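Local coordinates for protein carbohydrate kinase, pfkB family (Enterococcus faecalis, PDB 3KTN) that probably phosphorylates a sugar acid, 2-keto-3-deoxygluconate, as a magnesium-binding kinase of the pfkB (ribokinase-like) family, at residues A154-A157 against H158-K162; R228-Q232 against Y233-W237. All blocks are in the same frame, centred on the assembly; numbering follows the deposited sequence.

Contact 1 of 2, residues A154-A157 against H158-K162; sequences AQKA and HAYQK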
# COMPACT_ATOMS: atom_id res chain seq x y z
N ALA A 154 -26.50 19.18 30.28
CA ALA A 154 -27.74 18.43 30.45
C ALA A 154 -28.78 19.31 31.15
O ALA A 154 -29.92 19.41 30.70
CB ALA A 154 -27.48 17.16 31.26
N GLN A 155 -28.37 19.94 32.25
CA GLN A 155 -29.26 20.82 33.01
C GLN A 155 -29.79 21.91 32.09
O GLN A 155 -30.99 22.18 32.06
CB GLN A 155 -28.51 21.46 34.18
CG GLN A 155 -28.21 20.51 35.32
CD GLN A 155 -27.10 21.02 36.21
OE1 GLN A 155 -26.97 22.22 36.43
NE2 GLN A 155 -26.29 20.10 36.74
N LYS A 156 -28.88 22.54 31.35
CA LYS A 156 -29.25 23.61 30.43
C LYS A 156 -30.21 23.09 29.36
O LYS A 156 -31.26 23.69 29.11
CB LYS A 156 -28.00 24.19 29.79
CG LYS A 156 -27.80 25.67 30.06
CD LYS A 156 -26.38 25.99 30.48
CE LYS A 156 -26.20 27.48 30.73
NZ LYS A 156 -24.85 27.81 31.28
N ALA A 157 -29.84 21.98 28.72
CA ALA A 157 -30.68 21.39 27.68
C ALA A 157 -32.09 21.17 28.20
O ALA A 157 -33.07 21.40 27.50
CB ALA A 157 -30.08 20.06 27.22
N HIS A 158 -32.18 20.72 29.45
CA HIS A 158 -33.46 20.48 30.08
C HIS A 158 -34.25 21.79 30.19
O HIS A 158 -35.43 21.83 29.85
CB HIS A 158 -33.27 19.88 31.47
CG HIS A 158 -34.55 19.59 32.18
ND1 HIS A 158 -35.51 18.75 31.66
CD2 HIS A 158 -35.04 20.04 33.36
CE1 HIS A 158 -36.54 18.70 32.49
NE2 HIS A 158 -36.28 19.47 33.52
N ALA A 159 -33.58 22.84 30.65
CA ALA A 159 -34.21 24.15 30.79
C ALA A 159 -34.79 24.62 29.46
O ALA A 159 -35.93 25.08 29.40
CB ALA A 159 -33.19 25.16 31.30
N TYR A 160 -34.00 24.50 28.40
CA TYR A 160 -34.44 24.91 27.07
C TYR A 160 -35.45 23.92 26.51
O TYR A 160 -35.93 24.07 25.39
CB TYR A 160 -33.26 25.01 26.11
CG TYR A 160 -32.39 26.23 26.30
CD1 TYR A 160 -31.79 26.51 27.52
CD2 TYR A 160 -32.16 27.10 25.23
CE1 TYR A 160 -30.96 27.62 27.68
CE2 TYR A 160 -31.34 28.22 25.38
CZ TYR A 160 -30.74 28.47 26.61
OH TYR A 160 -29.93 29.57 26.75
N GLN A 161 -35.76 22.89 27.30
CA GLN A 161 -36.71 21.88 26.86
C GLN A 161 -36.22 21.15 25.61
O GLN A 161 -37.01 20.78 24.74
CB GLN A 161 -38.07 22.52 26.58
CG GLN A 161 -38.83 22.92 27.84
CD GLN A 161 -40.10 23.68 27.52
OE1 GLN A 161 -40.06 24.83 27.08
NE2 GLN A 161 -41.25 23.03 27.73
N LYS A 162 -34.91 20.94 25.54
CA LYS A 162 -34.31 20.23 24.41
C LYS A 162 -34.24 18.75 24.78
O LYS A 162 -33.96 18.41 25.94
CB LYS A 162 -32.90 20.75 24.13
CG LYS A 162 -32.84 22.23 23.77
CD LYS A 162 -33.68 22.53 22.54
CE LYS A 162 -33.61 24.01 22.19
NZ LYS A 162 -34.39 24.29 20.95

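Contact 2 of 2, residues R228-Q232 against Y233-W237; sequences RFMSQ and YNLEW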
# COMPACT_ATOMS: atom_id res chain seq x y z
N ARG A 228 -38.77 0.13 35.92
CA ARG A 228 -38.70 0.69 37.27
C ARG A 228 -37.63 1.78 37.22
O ARG A 228 -37.84 2.90 37.68
CB ARG A 228 -38.30 -0.41 38.26
CG ARG A 228 -38.80 -0.21 39.68
CD ARG A 228 -38.48 -1.44 40.53
NE ARG A 228 -37.07 -1.50 40.92
CZ ARG A 228 -36.41 -2.62 41.19
NH1 ARG A 228 -37.02 -3.79 41.10
NH2 ARG A 228 -35.14 -2.56 41.56
N PHE A 229 -36.48 1.43 36.65
CA PHE A 229 -35.36 2.35 36.49
C PHE A 229 -35.82 3.57 35.68
O PHE A 229 -35.48 4.70 36.00
CB PHE A 229 -34.20 1.64 35.77
CG PHE A 229 -33.22 2.58 35.10
CD1 PHE A 229 -32.33 3.34 35.84
CD2 PHE A 229 -33.20 2.69 33.71
CE1 PHE A 229 -31.43 4.20 35.21
CE2 PHE A 229 -32.31 3.54 33.07
CZ PHE A 229 -31.42 4.30 33.82
N MSE A 230 -36.60 3.31 34.65
CA MSE A 230 -37.10 4.37 33.78
C MSE A 230 -38.06 5.35 34.44
O MSE A 230 -37.95 6.56 34.24
CB MSE A 230 -37.79 3.77 32.56
CG MSE A 230 -36.85 3.09 31.58
SE MSE A 230 -37.82 2.51 30.03
CE MSE A 230 -38.00 4.21 29.13
N SER A 231 -39.02 4.84 35.20
CA SER A 231 -39.99 5.71 35.86
C SER A 231 -39.31 6.54 36.94
O SER A 231 -39.71 7.67 37.20
CB SER A 231 -41.14 4.89 36.46
OG SER A 231 -40.66 3.87 37.31
N GLN A 232 -38.27 5.98 37.55
CA GLN A 232 -37.53 6.70 38.58
C GLN A 232 -36.92 7.99 38.05
O GLN A 232 -36.84 8.99 38.77
CB GLN A 232 -36.42 5.83 39.14
CG GLN A 232 -35.61 6.54 40.20
CD GLN A 232 -34.40 5.74 40.61
OE1 GLN A 232 -34.44 4.52 40.64
NE2 GLN A 232 -33.32 6.43 40.93
N TYR A 233 -36.47 7.98 36.80
CA TYR A 233 -35.88 9.16 36.20
C TYR A 233 -36.81 9.72 35.14
O TYR A 233 -36.49 10.68 34.45
CB TYR A 233 -34.52 8.81 35.58
CG TYR A 233 -33.50 8.36 36.60
CD1 TYR A 233 -32.85 9.29 37.41
CD2 TYR A 233 -33.18 7.01 36.76
CE1 TYR A 233 -31.90 8.88 38.35
CE2 TYR A 233 -32.24 6.60 37.70
CZ TYR A 233 -31.61 7.54 38.49
OH TYR A 233 -30.67 7.13 39.42
N ASN A 234 -37.98 9.09 35.03
CA ASN A 234 -39.00 9.48 34.07
C ASN A 234 -38.47 9.51 32.64
O ASN A 234 -38.81 10.39 31.85
CB ASN A 234 -39.60 10.84 34.45
CG ASN A 234 -40.85 11.17 33.66
OD1 ASN A 234 -41.68 10.30 33.39
ND2 ASN A 234 -41.00 12.44 33.29
N LEU A 235 -37.63 8.53 32.32
CA LEU A 235 -37.05 8.42 30.99
C LEU A 235 -38.14 8.10 29.98
O LEU A 235 -39.14 7.47 30.31
CB LEU A 235 -36.00 7.30 30.96
CG LEU A 235 -34.87 7.45 31.97
CD1 LEU A 235 -33.96 6.24 31.89
CD2 LEU A 235 -34.10 8.74 31.71
N GLU A 236 -37.94 8.54 28.74
CA GLU A 236 -38.90 8.31 27.67
C GLU A 236 -38.59 7.02 26.90
O GLU A 236 -39.49 6.22 26.62
CB GLU A 236 -38.89 9.50 26.71
CG GLU A 236 -39.87 9.40 25.57
CD GLU A 236 -39.86 10.64 24.71
OE1 GLU A 236 -39.08 11.56 25.01
OE2 GLU A 236 -40.63 10.69 23.72
N TRP A 237 -37.31 6.81 26.59
CA TRP A 237 -36.86 5.61 25.85
C TRP A 237 -35.58 5.03 26.43
O TRP A 237 -34.67 5.76 26.80
CB TRP A 237 -36.60 5.96 24.38
CG TRP A 237 -37.77 5.87 23.44
CD1 TRP A 237 -39.09 5.89 23.78
CD2 TRP A 237 -37.73 5.84 22.01
NE1 TRP A 237 -39.88 5.88 22.65
CE2 TRP A 237 -39.06 5.85 21.55
CE3 TRP A 237 -36.69 5.81 21.07
CZ2 TRP A 237 -39.39 5.82 20.18
CZ3 TRP A 237 -37.01 5.78 19.71
CH2 TRP A 237 -38.35 5.79 19.28

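Contact 1 of 2, residues A154-A157 against H158-K162
Backbone bonds of the last helical turn join Ala154, Gln155 and Lys156 to His158, Ala159 and Tyr160, each N-H reaching the carbonyl four residues earlier. Tyr160 N meets Lys156 O at 2.9 Å and nearly in line with the C=O. One step on the spacing widens to five: Lys162 N donates to Ala157 O at 2.7 Å, N-H...O 163°. Within this wider turn, Gln161 N bonds to His158 O at 2.8 Å. Gln161 has positive phi (62°), and the two bonds form the Schellman motif that ends the helix.

Side-chain contacts are slight. Tyr160 CG sits anti to the carbonyl carbon (chi1 -76°), which brings ring atom CD1 within 3.3 Å of Lys156 O. Its CE1 approaches Lys156 CG at 4.4 Å. Lys162 points CB toward the carbonyl that its own N-H grips, 3.4 Å from Ala157 O, while its chain bends at chi2 and leads NZ away to a hydrogen bond with Val130 O.

Lys156, Ala157, Tyr160 and Lys162 all touch Leu127 of helix 123-127. Ala154 and Ala157 lie buried against Ile135 and Val133 of strand 132-135, and the turn leads directly into strand 163-167, next to it in the sheet.

Contact 2 of 2, residues R228-Q232 against Y233-W237
The Tyr233 ring carries the Gln232 side chain over one face, has Phe229 O at its edge, near the ring plane, and meets the Phe229 ring at a slant. Gln232 and Tyr233 run side by side in the same direction, the amide stacked on the phenol with 30° between planes. Gln232 CG makes a CH-pi contact 4.3 Å from the ring centroid, and NE2 lies farther out, 3.2 Å from Tyr233 CZ. With CG anti to the backbone N (chi1 179°) and an extended chain beyond, Gln232 can follow the ring to its hydroxyl end. Phe229 CE1 comes 3.6 Å from Tyr233 CE2, the two planes at 63°. On another part of the Phe229 ring, CE2 packs 3.4 Å from Leu235 CD1.

A Schellman motif ends helix 218-233 here, with Asn234 as the C-prime residue at positive phi. Leu235 N bonds to Met230 O at 2.8 Å; Asn234 N to Ser231 O is weak at 3.1 Å, as is Tyr233 N to Met230 O. Asn234 OD1 and Leu235 O both accept from Gln259 NE2.

From the last helical turn, the selenomethionine Met230 bends at chi3 and sets CE against the residues that follow, 4.1 Å from Leu235 CB and 3.5 Å from Glu236 O. Leu235 also packs on Val197 of strand 196-198, while Met230 touches Tyr257 of strand 250-257.

In the fold
Contact 1 and contact 2 come in series along the chain, both at the C-terminal end of a helix that returns the chain to the same nine-stranded mixed sheet. Helix 144-159 delivers strand 163-167, and helix 218-233 delivers strand 237-245; strand 196-198 lies between these two in the sheet. Their centres are about 17 Å apart and their nearest atoms about 8 Å, so they do not touch. This helix-to-strand alternation belongs to the alpha/beta core of the ribokinase-like fold. Both turns lie in the outer part of the chain, partly buried, away from the magnesium site of Asp274 and Ile276, and each joins a helix to the sheet strand that follows it.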